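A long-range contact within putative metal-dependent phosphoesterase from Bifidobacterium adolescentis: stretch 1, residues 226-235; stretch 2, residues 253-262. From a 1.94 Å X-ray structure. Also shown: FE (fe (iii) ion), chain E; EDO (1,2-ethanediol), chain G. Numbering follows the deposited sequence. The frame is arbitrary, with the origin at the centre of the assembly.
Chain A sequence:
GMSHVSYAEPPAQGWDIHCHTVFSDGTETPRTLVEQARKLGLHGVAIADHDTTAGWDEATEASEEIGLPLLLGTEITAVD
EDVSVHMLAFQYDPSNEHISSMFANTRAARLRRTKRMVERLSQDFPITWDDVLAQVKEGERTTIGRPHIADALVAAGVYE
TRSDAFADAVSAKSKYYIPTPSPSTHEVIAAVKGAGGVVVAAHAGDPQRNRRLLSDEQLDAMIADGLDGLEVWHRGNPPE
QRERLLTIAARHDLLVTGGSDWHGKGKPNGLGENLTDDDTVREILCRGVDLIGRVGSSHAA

Stretch 1, residues 226-235: GLDGLEVWHR
Stretch 2, residues 253-262: DLLVTGGSDW

Where two parallel strands lead toward a metal site, a side-chain hydrogen bond can carry their pairing onward to a ligand. Here His 234 (chi1 t, chi2 -79°) donates from NE2 to Asp 261 OD2 at 2.8 Å, almost linearly and near the ring plane; Asp 261, at phi/psi 58/37, binds the iron through OD1 at 2.3 Å, while OD2 accepts from His 234 NE2 and from water 3, itself an iron ligand.

Behind this lies the backbone ladder, pairing Gly 229 with Leu 255, Leu 230 with Val 256 and Glu 231 with Thr 257. Leu 255 N donates to Asp 228 O, Leu 230 N to Leu 255 O and Thr 257 N to Leu 230 O, each at 3.0 Å. A beta bulge then shifts the register: Val 232, at phi/psi -104/-44, lets Thr 257 O accept from both Val 232 N (2.8 Å) and Trp 233 N (3.0 Å). Trp 233 consequently pairs with Gly 258, CA to CA 4.0 Å, where a CB on the glycine would clash with Trp 233 CB. Gly 259 N closes the ladder on Trp 233 O at 3.1 Å.

Water 2 links Glu 231 OE2 and Thr 257 OG1, 2.8 Å from each. Apolar packing completes the contact: Val 256 CG1 (chi1 t) meets Val 232 CG2 at 3.6 Å, and Leu 254 CD1 lies 4.0 Å from Leu 230 CG, both leucines mt.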

# COMPACT_ATOMS: atom_id res chain seq x y z
N GLY A 226 -6.26 -10.95 15.17
CA GLY A 226 -6.79 -9.57 15.30
C GLY A 226 -7.08 -8.78 14.01
O GLY A 226 -7.27 -7.58 14.07
N LEU A 227 -7.13 -9.42 12.83
CA LEU A 227 -7.44 -8.71 11.57
C LEU A 227 -8.76 -7.97 11.67
O LEU A 227 -9.78 -8.55 12.04
CB LEU A 227 -7.45 -9.66 10.36
CG LEU A 227 -7.69 -9.02 8.99
CD1 LEU A 227 -6.44 -8.23 8.52
CD2 LEU A 227 -8.06 -10.11 7.95
N ASP A 228 -8.77 -6.69 11.33
CA ASP A 228 -9.99 -5.91 11.46
C ASP A 228 -10.87 -5.97 10.21
O ASP A 228 -12.08 -5.80 10.30
CB ASP A 228 -9.65 -4.46 11.75
CG ASP A 228 -9.00 -4.27 13.10
OD1 ASP A 228 -9.76 -4.17 14.07
OD2 ASP A 228 -7.74 -4.19 13.16
N GLY A 229 -10.25 -6.10 9.03
CA GLY A 229 -11.00 -5.93 7.78
C GLY A 229 -10.36 -6.48 6.52
O GLY A 229 -9.22 -6.92 6.51
N LEU A 230 -11.14 -6.40 5.45
CA LEU A 230 -10.80 -6.85 4.09
C LEU A 230 -11.13 -5.75 3.10
O LEU A 230 -12.21 -5.17 3.15
CB LEU A 230 -11.69 -8.05 3.74
CG LEU A 230 -11.50 -9.31 4.61
CD1 LEU A 230 -12.45 -10.42 4.16
CD2 LEU A 230 -10.05 -9.77 4.57
N GLU A 231 -10.17 -5.44 2.22
CA GLU A 231 -10.36 -4.52 1.14
C GLU A 231 -11.04 -5.29 0.02
O GLU A 231 -10.44 -6.20 -0.55
CB GLU A 231 -8.99 -4.00 0.67
CG GLU A 231 -9.07 -3.11 -0.53
CD GLU A 231 -7.73 -2.51 -0.89
OE1 GLU A 231 -6.78 -3.28 -1.17
OE2 GLU A 231 -7.62 -1.26 -0.90
N VAL A 232 -12.29 -4.93 -0.25
CA VAL A 232 -13.09 -5.60 -1.23
C VAL A 232 -13.20 -4.80 -2.50
O VAL A 232 -13.07 -5.37 -3.63
CB VAL A 232 -14.53 -5.94 -0.69
CG1 VAL A 232 -15.39 -6.54 -1.81
CG2 VAL A 232 -14.42 -6.90 0.52
N TRP A 233 -13.43 -3.51 -2.36
CA TRP A 233 -13.69 -2.66 -3.52
C TRP A 233 -12.34 -2.18 -4.05
O TRP A 233 -11.80 -1.16 -3.61
CB TRP A 233 -14.61 -1.52 -3.18
CG TRP A 233 -15.75 -1.89 -2.26
CD1 TRP A 233 -16.02 -1.37 -1.05
CD2 TRP A 233 -16.78 -2.85 -2.53
NE1 TRP A 233 -17.18 -1.94 -0.53
CE2 TRP A 233 -17.65 -2.86 -1.42
CE3 TRP A 233 -17.05 -3.70 -3.62
CZ2 TRP A 233 -18.78 -3.70 -1.35
CZ3 TRP A 233 -18.17 -4.53 -3.56
CH2 TRP A 233 -19.02 -4.52 -2.43
N HIS A 234 -11.80 -2.95 -5.00
CA HIS A 234 -10.46 -2.72 -5.53
C HIS A 234 -10.43 -3.33 -6.92
O HIS A 234 -10.97 -4.41 -7.15
CB HIS A 234 -9.41 -3.37 -4.64
CG HIS A 234 -7.98 -3.09 -5.03
ND1 HIS A 234 -7.35 -3.74 -6.06
CD2 HIS A 234 -7.05 -2.28 -4.48
CE1 HIS A 234 -6.11 -3.31 -6.17
NE2 HIS A 234 -5.89 -2.43 -5.21
N ARG A 235 -9.81 -2.63 -7.86
CA ARG A 235 -9.80 -3.09 -9.26
C ARG A 235 -9.14 -4.46 -9.46
O ARG A 235 -9.49 -5.14 -10.41
CB ARG A 235 -9.14 -2.05 -10.18
CG ARG A 235 -7.60 -1.89 -10.01
CD ARG A 235 -6.98 -1.34 -11.28
NE ARG A 235 -7.60 -0.06 -11.68
CZ ARG A 235 -7.53 0.47 -12.90
NH1 ARG A 235 -6.86 -0.11 -13.89
NH2 ARG A 235 -8.11 1.61 -13.13
N ASP A 253 -17.94 -10.42 11.12
CA ASP A 253 -18.11 -9.04 11.45
C ASP A 253 -16.89 -8.15 11.14
O ASP A 253 -16.56 -7.29 11.95
CB ASP A 253 -18.43 -8.95 12.95
CG ASP A 253 -19.53 -8.00 13.24
OD1 ASP A 253 -20.70 -8.34 12.91
OD2 ASP A 253 -19.22 -6.92 13.80
N LEU A 254 -16.23 -8.37 10.00
CA LEU A 254 -15.10 -7.58 9.63
C LEU A 254 -15.55 -6.31 8.92
O LEU A 254 -16.59 -6.27 8.28
CB LEU A 254 -14.15 -8.37 8.73
CG LEU A 254 -13.62 -9.71 9.26
CD1 LEU A 254 -12.70 -10.37 8.25
CD2 LEU A 254 -12.95 -9.56 10.65
N LEU A 255 -14.72 -5.30 8.98
CA LEU A 255 -14.87 -4.12 8.15
C LEU A 255 -14.58 -4.41 6.67
O LEU A 255 -13.73 -5.23 6.33
CB LEU A 255 -13.90 -3.03 8.62
CG LEU A 255 -14.00 -2.66 10.09
CD1 LEU A 255 -12.82 -1.76 10.44
CD2 LEU A 255 -15.43 -2.06 10.35
N VAL A 256 -15.32 -3.73 5.79
CA VAL A 256 -15.15 -3.89 4.35
C VAL A 256 -14.72 -2.54 3.80
O VAL A 256 -15.43 -1.54 4.02
CB VAL A 256 -16.46 -4.35 3.70
CG1 VAL A 256 -16.34 -4.33 2.15
CG2 VAL A 256 -16.84 -5.72 4.24
N THR A 257 -13.57 -2.51 3.13
CA THR A 257 -13.00 -1.29 2.61
C THR A 257 -12.86 -1.31 1.08
O THR A 257 -13.07 -2.33 0.41
CB THR A 257 -11.64 -0.95 3.29
OG1 THR A 257 -10.58 -1.80 2.81
CG2 THR A 257 -11.73 -1.08 4.82
N GLY A 258 -12.60 -0.14 0.53
CA GLY A 258 -12.31 0.05 -0.87
C GLY A 258 -11.29 1.19 -1.00
O GLY A 258 -11.18 2.08 -0.13
N GLY A 259 -10.55 1.18 -2.09
CA GLY A 259 -9.61 2.23 -2.38
C GLY A 259 -9.10 2.08 -3.79
O GLY A 259 -9.30 1.05 -4.41
N SER A 260 -8.43 3.11 -4.30
CA SER A 260 -8.01 3.16 -5.70
C SER A 260 -6.66 2.50 -5.94
O SER A 260 -6.42 2.03 -7.04
CB SER A 260 -7.91 4.58 -6.18
OG SER A 260 -6.97 5.31 -5.41
N ASP A 261 -5.80 2.44 -4.92
CA ASP A 261 -4.40 2.13 -5.12
C ASP A 261 -3.77 3.15 -6.09
O ASP A 261 -2.94 2.80 -6.91
CB ASP A 261 -4.23 0.73 -5.69
CG ASP A 261 -3.19 -0.05 -4.98
OD1 ASP A 261 -2.27 0.59 -4.43
OD2 ASP A 261 -3.32 -1.28 -4.93
N TRP A 262 -4.19 4.41 -5.98
CA TRP A 262 -3.61 5.46 -6.76
C TRP A 262 -2.12 5.60 -6.49
O TRP A 262 -1.67 5.58 -5.34
CB TRP A 262 -4.31 6.76 -6.40
CG TRP A 262 -3.92 8.01 -7.09
CD1 TRP A 262 -4.33 8.42 -8.31
CD2 TRP A 262 -3.18 9.10 -6.52
NE1 TRP A 262 -3.86 9.69 -8.57
CE2 TRP A 262 -3.20 10.14 -7.46
CE3 TRP A 262 -2.52 9.29 -5.30
CZ2 TRP A 262 -2.54 11.33 -7.24
CZ3 TRP A 262 -1.89 10.49 -5.06
CH2 TRP A 262 -1.90 11.50 -6.04
FE FE E . -1.19 -0.20 -2.58
C1 EDO G . -6.45 11.32 -10.42
O1 EDO G . -6.28 9.89 -10.68
C2 EDO G . -5.39 12.21 -11.09
O2 EDO G . -4.11 12.18 -10.40
O HOH W 1 -13.41 -6.35 12.93
O HOH W 2 -9.06 -0.08 1.17
O HOH W 3 -1.80 -2.11 -3.11